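Local structure of outer membrane protein assembly factor BamA (Haemophilus ducreyi, 4K3C) at residues V134-P139 and I150-K155; N344-V349 and F386-S391; L373-S378 and G428-N433. The protein probably takes part, within the Bam complex, in assembling beta-barrel proteins and inserting them into the outer membrane. All coordinates share one frame; numbering follows the deposited sequence.

Interaction 1 lies in the periplasmic part of the chain, within the POTRA domain next to the barrel. Interactions 2 and 3 belong to the Omp85 barrel, on the other side of the chain's centre, and their nearest atoms are about 43 and 44 Å from those of interaction 1. Interaction 1 closes before the others open; the segments of interactions 2 and 3 then alternate along the chain. Those two contacts touch, with centres 8 Å apart: strands 346-358 and 366-378 are neighbours in the barrel wall, and T376 meets both Q348 and Y390. The long loop between strands 366-378 and 430-440 is thereby tied to the wall it leaves and rejoins.

Interaction 1: residues V134-P139 and I150-K155; sequences VEMSMP and IIYKIK
Residues V134-M136 and Y152-I154 pair as the two arms of an antiparallel beta hairpin in the POTRA domain nearest the barrel. E135 and K153 form the hydrogen-bonded pair: K153 N reaches E135 O at 2.9 Å in a nearly straight bond (169°), and E135 N returns a longer bond to K153 O. V134 with I154 and M136 with Y152 are the flanking non-hydrogen-bonded pairs, and a weak bond from S137 N to I151 O continues the pairing. On the exposed face, E135 and K153 run side by side, their ends joined by a long salt bridge of 3.7 Å between OE2 and NZ. The other face is largely apolar, with Y152 OH weakly bonded to V118 O. There M136 CB lies over one face of the Y152 ring, offset toward its rim, while V134 CG1 sits at the ring's edge, 4.3 Å from CD2. M136 is bent at chi3 (83°), and its CE lies 3.7 Å from I150 CD1. This face packs against helix 119-125, where V134 meets L125 and Y152 meets A121, K122 and L125. Strand 147-156 is flanked by the parallel strand 84-91, so that strand 131-136 forms one edge of the four-stranded sheet within this chain.

Interaction 2: residues N344-V349 and F386-S391; sequences NKYYQV and FYQLYS
A weak hydrogen bond links Q388 NE2 to Q348 OE1 at 3.4 Å. It is fairly straight at the hydrogen (161°), although the two side chains cross at about a right angle. A bend at chi2 (81°) turns Q388 CD out of the line of the chain, whereas Q348 is extended beyond CG.

Other polar atoms come close without a bond being assigned. Y346 OH lies 3.2 Å from Q388 NE2, at an angle too poor for a hydrogen bond; the hydroxyl has a weak bond to K336 NZ instead. N344 and Y387 meet tip to tip, ND2 to OH at 3.6 Å, but the N344 amide is held chiefly by Y285 and D307.

Residues 386-391 belong to the long loop joining strands 366-378 and 430-440, known in Omp85 proteins as the sixth extracellular loop, which folds back into the barrel. Here it lies against the inner side of strand 346-358.

Packing contacts accompany the polar ones. Q388 CG approaches Y346 CE2 at 4.0 Å and Q348 CD at 3.9 Å. The side chains of Y390 and Q348 cross at a slant with the ring and amide planes only 21° apart, and Y390 OH is 4.0 Å from Q348 CB. T376 of the adjoining strand bonds Q348 NE2 and, weakly, Y390 OH.

Interaction 3: residues L373-S378 and G428-N433; sequences LAYTNS and GNAMVN
Strands 366-378 and 430-440 are neighbours in the Omp85 beta-barrel, and L373-Y375 pair with A430-V432 where the long loop between the strands returns to the wall. The two run almost exactly antiparallel, their axes 178° apart. A374 and M431 are the hydrogen-bonded pair: A374 N to M431 O and M431 N to A374 O both measure 2.9 Å, the latter lying in the plane of the A374 carbonyl. L373 with V432 and Y375 with A430 are the non-hydrogen-bonded pairs on either side.

Next to this pairing, N429 holds T376 by both of the latter's backbone polar atoms. Its carbonyl O accepts T376 N at 2.9 Å with a straight N-H (172°), and its side-chain ND2 donates to T376 O at the same length. N429 CG stands between the backbone N and the carbonyl carbon (chi1 68°), on the side from which the amide reaches T376 O. The same ND2 also bonds T467 OG1, so one amide nitrogen links the backbone of strand 366-378 to the residues following strand 453-465.

On one face L373 and V432 lie side by side, CD2 to CG2 at 3.9 Å. Along that face the Y375 ring presents its edge to A430 CB, 4.3 Å from CD1, while N429 O approaches the same CD1 obliquely at 3.3 Å. The opposite face carries A374 and M431, whose CB atoms are 4.1 Å apart; A374 also touches Y390 of the loop there. Beyond strand 430-440 the barrel wall continues with strand 453-465, A430 and V432 both packing on W465. Regular antiparallel pairing between strands separated by a long loop that folds inward is characteristic of the Omp85 transmembrane barrel.

Interaction 1: residues V134-P139 and I150-K155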
# COMPACT_ATOMS: atom_id res chain seq x y z
N VAL A 134 -24.35 8.60 -12.54
CA VAL A 134 -24.80 7.28 -12.87
C VAL A 134 -26.23 7.21 -12.43
O VAL A 134 -26.54 7.56 -11.32
CB VAL A 134 -23.99 6.28 -12.11
CG1 VAL A 134 -24.36 4.92 -12.55
CG2 VAL A 134 -22.56 6.53 -12.36
N GLU A 135 -27.12 6.78 -13.31
CA GLU A 135 -28.51 6.65 -12.93
C GLU A 135 -29.15 5.50 -13.65
O GLU A 135 -28.87 5.27 -14.80
CB GLU A 135 -29.27 7.93 -13.22
CG GLU A 135 -28.81 8.66 -14.44
CD GLU A 135 -29.79 9.73 -14.87
OE1 GLU A 135 -29.59 10.91 -14.51
OE2 GLU A 135 -30.75 9.39 -15.57
N MET A 136 -30.01 4.77 -12.96
CA MET A 136 -30.61 3.58 -13.53
C MET A 136 -32.09 3.72 -13.81
O MET A 136 -32.76 4.58 -13.27
CB MET A 136 -30.40 2.39 -12.61
CG MET A 136 -31.30 2.39 -11.41
SD MET A 136 -32.12 0.83 -11.13
CE MET A 136 -30.85 -0.06 -10.25
N SER A 137 -32.58 2.85 -14.68
CA SER A 137 -33.94 2.94 -15.19
C SER A 137 -34.61 1.57 -15.10
O SER A 137 -33.93 0.55 -15.16
CB SER A 137 -33.93 3.39 -16.65
OG SER A 137 -33.17 4.58 -16.83
N MET A 138 -35.93 1.55 -14.98
CA MET A 138 -36.66 0.29 -14.90
C MET A 138 -37.67 -0.01 -16.03
O MET A 138 -38.61 -0.76 -15.80
CB MET A 138 -37.40 0.22 -13.57
CG MET A 138 -36.50 0.04 -12.36
SD MET A 138 -36.12 -1.69 -12.03
CE MET A 138 -35.09 -1.52 -10.59
N PRO A 139 -37.46 0.54 -17.25
CA PRO A 139 -38.57 0.50 -18.22
C PRO A 139 -38.96 -0.93 -18.60
O PRO A 139 -38.10 -1.81 -18.60
CB PRO A 139 -38.00 1.24 -19.43
CG PRO A 139 -36.54 0.99 -19.36
CD PRO A 139 -36.20 0.96 -17.91
N ILE A 150 -33.05 -2.98 -17.57
CA ILE A 150 -32.49 -1.98 -16.67
C ILE A 150 -31.29 -1.24 -17.30
O ILE A 150 -30.20 -1.80 -17.44
CB ILE A 150 -32.15 -2.60 -15.30
CG1 ILE A 150 -31.17 -1.71 -14.53
CG2 ILE A 150 -31.58 -4.00 -15.48
CD1 ILE A 150 -30.81 -2.27 -13.17
N ILE A 151 -31.52 0.02 -17.68
CA ILE A 151 -30.51 0.83 -18.37
C ILE A 151 -29.67 1.66 -17.39
O ILE A 151 -30.17 2.13 -16.37
CB ILE A 151 -31.16 1.77 -19.43
CG1 ILE A 151 -31.07 3.25 -19.01
CG2 ILE A 151 -32.60 1.37 -19.71
CD1 ILE A 151 -31.84 4.20 -19.90
N TYR A 152 -28.39 1.82 -17.70
CA TYR A 152 -27.54 2.70 -16.90
C TYR A 152 -27.07 3.88 -17.75
O TYR A 152 -26.33 3.70 -18.71
CB TYR A 152 -26.35 1.95 -16.32
CG TYR A 152 -26.69 1.03 -15.16
CD1 TYR A 152 -27.30 -0.19 -15.36
CD2 TYR A 152 -26.36 1.39 -13.85
CE1 TYR A 152 -27.60 -1.03 -14.30
CE2 TYR A 152 -26.65 0.55 -12.79
CZ TYR A 152 -27.27 -0.65 -13.02
OH TYR A 152 -27.56 -1.49 -11.96
N LYS A 153 -27.51 5.08 -17.38
CA LYS A 153 -27.18 6.29 -18.11
C LYS A 153 -26.08 7.04 -17.40
O LYS A 153 -26.29 7.58 -16.31
CB LYS A 153 -28.42 7.18 -18.25
CG LYS A 153 -28.21 8.52 -18.95
CD LYS A 153 -29.36 8.82 -19.91
CE LYS A 153 -29.56 10.32 -20.09
NZ LYS A 153 -29.98 10.99 -18.82
N ILE A 154 -24.89 7.06 -18.00
CA ILE A 154 -23.76 7.74 -17.38
C ILE A 154 -23.32 9.02 -18.10
O ILE A 154 -23.54 9.20 -19.29
CB ILE A 154 -22.57 6.76 -17.14
CG1 ILE A 154 -21.33 7.22 -17.89
CG2 ILE A 154 -22.95 5.36 -17.56
CD1 ILE A 154 -21.24 6.74 -19.30
N LYS A 155 -22.74 9.94 -17.32
CA LYS A 155 -22.05 11.09 -17.86
C LYS A 155 -20.55 10.85 -17.68
O LYS A 155 -20.06 10.78 -16.55
CB LYS A 155 -22.47 12.37 -17.13
CG LYS A 155 -21.75 13.63 -17.58
CD LYS A 155 -22.19 14.03 -18.97
CE LYS A 155 -21.17 14.94 -19.66
NZ LYS A 155 -21.63 15.34 -21.03

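Interaction 2: residues N344-V349 and F386-S391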
# COMPACT_ATOMS: atom_id res chain seq x y z
N ASN A 344 25.44 -10.86 -13.44
CA ASN A 344 25.14 -10.60 -12.01
C ASN A 344 24.76 -11.74 -11.00
O ASN A 344 25.37 -11.80 -9.92
CB ASN A 344 24.17 -9.44 -11.89
CG ASN A 344 24.86 -8.12 -11.99
OD1 ASN A 344 26.07 -8.02 -11.75
ND2 ASN A 344 24.12 -7.08 -12.37
N LYS A 345 23.76 -12.57 -11.32
CA LYS A 345 23.50 -13.84 -10.57
C LYS A 345 23.37 -13.76 -9.03
O LYS A 345 24.24 -14.25 -8.29
CB LYS A 345 24.57 -14.89 -10.90
CG LYS A 345 24.13 -15.94 -11.89
CD LYS A 345 25.30 -16.82 -12.31
CE LYS A 345 24.93 -17.76 -13.44
NZ LYS A 345 24.69 -19.15 -12.97
N TYR A 346 22.28 -13.18 -8.54
CA TYR A 346 22.11 -13.00 -7.10
C TYR A 346 20.63 -13.08 -6.70
O TYR A 346 19.75 -13.21 -7.56
CB TYR A 346 22.70 -11.66 -6.67
CG TYR A 346 21.94 -10.46 -7.23
CD1 TYR A 346 22.16 -10.01 -8.54
CD2 TYR A 346 20.99 -9.79 -6.46
CE1 TYR A 346 21.46 -8.92 -9.06
CE2 TYR A 346 20.29 -8.69 -6.98
CZ TYR A 346 20.53 -8.26 -8.28
OH TYR A 346 19.85 -7.18 -8.79
N TYR A 347 20.36 -13.02 -5.40
CA TYR A 347 18.97 -13.01 -4.93
C TYR A 347 18.81 -12.14 -3.71
O TYR A 347 19.75 -11.96 -2.95
CB TYR A 347 18.44 -14.41 -4.63
CG TYR A 347 19.32 -15.23 -3.72
CD1 TYR A 347 19.28 -15.08 -2.34
CD2 TYR A 347 20.19 -16.18 -4.26
CE1 TYR A 347 20.09 -15.86 -1.49
CE2 TYR A 347 21.00 -16.95 -3.43
CZ TYR A 347 20.95 -16.79 -2.05
OH TYR A 347 21.77 -17.56 -1.26
N GLN A 348 17.60 -11.61 -3.53
CA GLN A 348 17.31 -10.78 -2.37
C GLN A 348 16.01 -11.27 -1.72
O GLN A 348 15.13 -11.74 -2.41
CB GLN A 348 17.22 -9.30 -2.78
CG GLN A 348 18.30 -8.85 -3.77
CD GLN A 348 18.51 -7.33 -3.81
OE1 GLN A 348 18.04 -6.65 -4.73
NE2 GLN A 348 19.22 -6.81 -2.81
N VAL A 349 15.91 -11.18 -0.40
CA VAL A 349 14.70 -11.56 0.33
C VAL A 349 14.56 -10.64 1.55
O VAL A 349 15.56 -10.34 2.19
CB VAL A 349 14.75 -13.05 0.76
CG1 VAL A 349 15.94 -13.32 1.68
CG2 VAL A 349 13.45 -13.46 1.43
N PHE A 386 27.81 -4.49 -5.78
CA PHE A 386 28.03 -3.59 -4.63
C PHE A 386 27.02 -2.46 -4.47
O PHE A 386 26.84 -1.93 -3.36
CB PHE A 386 29.44 -3.01 -4.65
CG PHE A 386 29.77 -2.20 -5.88
CD1 PHE A 386 29.39 -0.87 -5.99
CD2 PHE A 386 30.49 -2.76 -6.92
CE1 PHE A 386 29.72 -0.13 -7.12
CE2 PHE A 386 30.82 -2.02 -8.06
CZ PHE A 386 30.43 -0.71 -8.16
N TYR A 387 26.39 -2.07 -5.55
CA TYR A 387 25.41 -0.99 -5.51
C TYR A 387 24.05 -1.49 -5.10
O TYR A 387 23.08 -0.75 -5.13
CB TYR A 387 25.32 -0.29 -6.87
CG TYR A 387 25.11 -1.21 -8.06
CD1 TYR A 387 26.18 -1.76 -8.75
CD2 TYR A 387 23.83 -1.49 -8.52
CE1 TYR A 387 25.99 -2.58 -9.85
CE2 TYR A 387 23.63 -2.30 -9.62
CZ TYR A 387 24.70 -2.84 -10.29
OH TYR A 387 24.49 -3.64 -11.39
N GLN A 388 23.99 -2.77 -4.73
CA GLN A 388 22.76 -3.44 -4.36
C GLN A 388 22.84 -3.82 -2.89
O GLN A 388 22.09 -4.66 -2.41
CB GLN A 388 22.61 -4.71 -5.20
CG GLN A 388 21.20 -5.10 -5.51
CD GLN A 388 20.63 -4.32 -6.68
OE1 GLN A 388 21.31 -3.47 -7.27
NE2 GLN A 388 19.38 -4.60 -7.03
N LEU A 389 23.78 -3.19 -2.17
CA LEU A 389 24.01 -3.51 -0.76
C LEU A 389 23.17 -2.68 0.24
O LEU A 389 22.62 -1.65 -0.09
CB LEU A 389 25.49 -3.38 -0.43
CG LEU A 389 26.42 -4.48 -0.93
CD1 LEU A 389 27.80 -4.20 -0.45
CD2 LEU A 389 25.95 -5.78 -0.39
N TYR A 390 23.08 -3.15 1.48
CA TYR A 390 22.27 -2.47 2.49
C TYR A 390 23.07 -1.59 3.43
O TYR A 390 24.26 -1.79 3.67
CB TYR A 390 21.50 -3.48 3.33
CG TYR A 390 20.70 -4.48 2.55
CD1 TYR A 390 19.66 -4.09 1.72
CD2 TYR A 390 20.96 -5.84 2.67
CE1 TYR A 390 18.92 -5.00 1.03
CE2 TYR A 390 20.21 -6.77 1.96
CZ TYR A 390 19.19 -6.34 1.15
OH TYR A 390 18.44 -7.25 0.44
N SER A 391 22.39 -0.61 3.99
CA SER A 391 22.95 0.25 4.99
C SER A 391 21.77 0.69 5.86
O SER A 391 20.62 0.63 5.42
CB SER A 391 23.66 1.44 4.36
OG SER A 391 22.74 2.38 3.81

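Interaction 3: residues L373-S378 and G428-N433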
# COMPACT_ATOMS: atom_id res chain seq x y z
N LEU A 373 14.09 -7.36 8.28
CA LEU A 373 15.18 -8.27 8.02
C LEU A 373 15.42 -8.27 6.52
O LEU A 373 14.49 -8.43 5.74
CB LEU A 373 14.76 -9.66 8.45
CG LEU A 373 15.68 -10.49 9.33
CD1 LEU A 373 14.86 -11.63 9.92
CD2 LEU A 373 16.87 -11.01 8.51
N ALA A 374 16.68 -8.07 6.13
CA ALA A 374 17.05 -7.98 4.72
C ALA A 374 18.30 -8.79 4.46
O ALA A 374 19.29 -8.66 5.17
CB ALA A 374 17.31 -6.56 4.34
N TYR A 375 18.27 -9.62 3.43
CA TYR A 375 19.41 -10.46 3.15
C TYR A 375 19.60 -10.70 1.67
O TYR A 375 18.66 -11.06 0.95
CB TYR A 375 19.24 -11.80 3.87
CG TYR A 375 20.29 -12.79 3.49
CD1 TYR A 375 21.63 -12.56 3.77
CD2 TYR A 375 19.96 -13.96 2.85
CE1 TYR A 375 22.60 -13.48 3.43
CE2 TYR A 375 20.92 -14.89 2.49
CZ TYR A 375 22.24 -14.65 2.79
OH TYR A 375 23.19 -15.57 2.44
N THR A 376 20.83 -10.50 1.21
CA THR A 376 21.19 -10.79 -0.16
C THR A 376 22.32 -11.78 -0.16
O THR A 376 23.22 -11.69 0.65
CB THR A 376 21.73 -9.52 -0.90
OG1 THR A 376 20.88 -8.40 -0.64
CG2 THR A 376 21.79 -9.74 -2.42
N ASN A 377 22.26 -12.73 -1.08
CA ASN A 377 23.49 -13.39 -1.52
C ASN A 377 23.51 -13.70 -3.01
O ASN A 377 22.52 -13.49 -3.73
CB ASN A 377 23.84 -14.63 -0.70
CG ASN A 377 25.34 -14.71 -0.42
OD1 ASN A 377 26.11 -15.25 -1.22
ND2 ASN A 377 25.75 -14.16 0.71
N SER A 378 24.66 -14.21 -3.44
CA SER A 378 24.93 -14.43 -4.84
C SER A 378 25.32 -15.88 -5.04
O SER A 378 25.34 -16.65 -4.09
CB SER A 378 26.06 -13.50 -5.29
OG SER A 378 27.18 -13.61 -4.42
N GLY A 428 26.44 -3.58 3.30
CA GLY A 428 26.53 -5.00 3.60
C GLY A 428 25.37 -5.79 3.05
O GLY A 428 24.39 -5.19 2.61
N ASN A 429 25.46 -7.12 3.09
CA ASN A 429 24.43 -7.98 2.51
C ASN A 429 23.44 -8.56 3.52
O ASN A 429 22.67 -9.49 3.20
CB ASN A 429 25.04 -9.12 1.68
CG ASN A 429 25.78 -10.12 2.54
OD1 ASN A 429 26.47 -9.75 3.50
ND2 ASN A 429 25.65 -11.39 2.20
N ALA A 430 23.46 -8.02 4.74
CA ALA A 430 22.58 -8.48 5.81
C ALA A 430 22.27 -7.34 6.75
O ALA A 430 23.17 -6.71 7.30
CB ALA A 430 23.18 -9.61 6.56
N MET A 431 20.98 -7.07 6.92
CA MET A 431 20.53 -5.96 7.73
C MET A 431 19.43 -6.50 8.64
O MET A 431 18.61 -7.32 8.22
CB MET A 431 20.01 -4.83 6.83
CG MET A 431 19.37 -3.68 7.57
SD MET A 431 19.43 -2.09 6.74
CE MET A 431 18.25 -2.36 5.45
N VAL A 432 19.45 -6.12 9.91
CA VAL A 432 18.31 -6.31 10.77
C VAL A 432 18.13 -4.99 11.51
O VAL A 432 19.09 -4.33 11.89
CB VAL A 432 18.46 -7.50 11.77
CG1 VAL A 432 17.17 -7.72 12.53
CG2 VAL A 432 18.83 -8.79 11.06
N ASN A 433 16.88 -4.60 11.68
CA ASN A 433 16.57 -3.43 12.47
C ASN A 433 15.31 -3.74 13.24
O ASN A 433 14.53 -4.60 12.85
CB ASN A 433 16.36 -2.22 11.58
CG ASN A 433 15.10 -2.33 10.72
OD1 ASN A 433 14.87 -3.34 10.06
ND2 ASN A 433 14.27 -1.30 10.74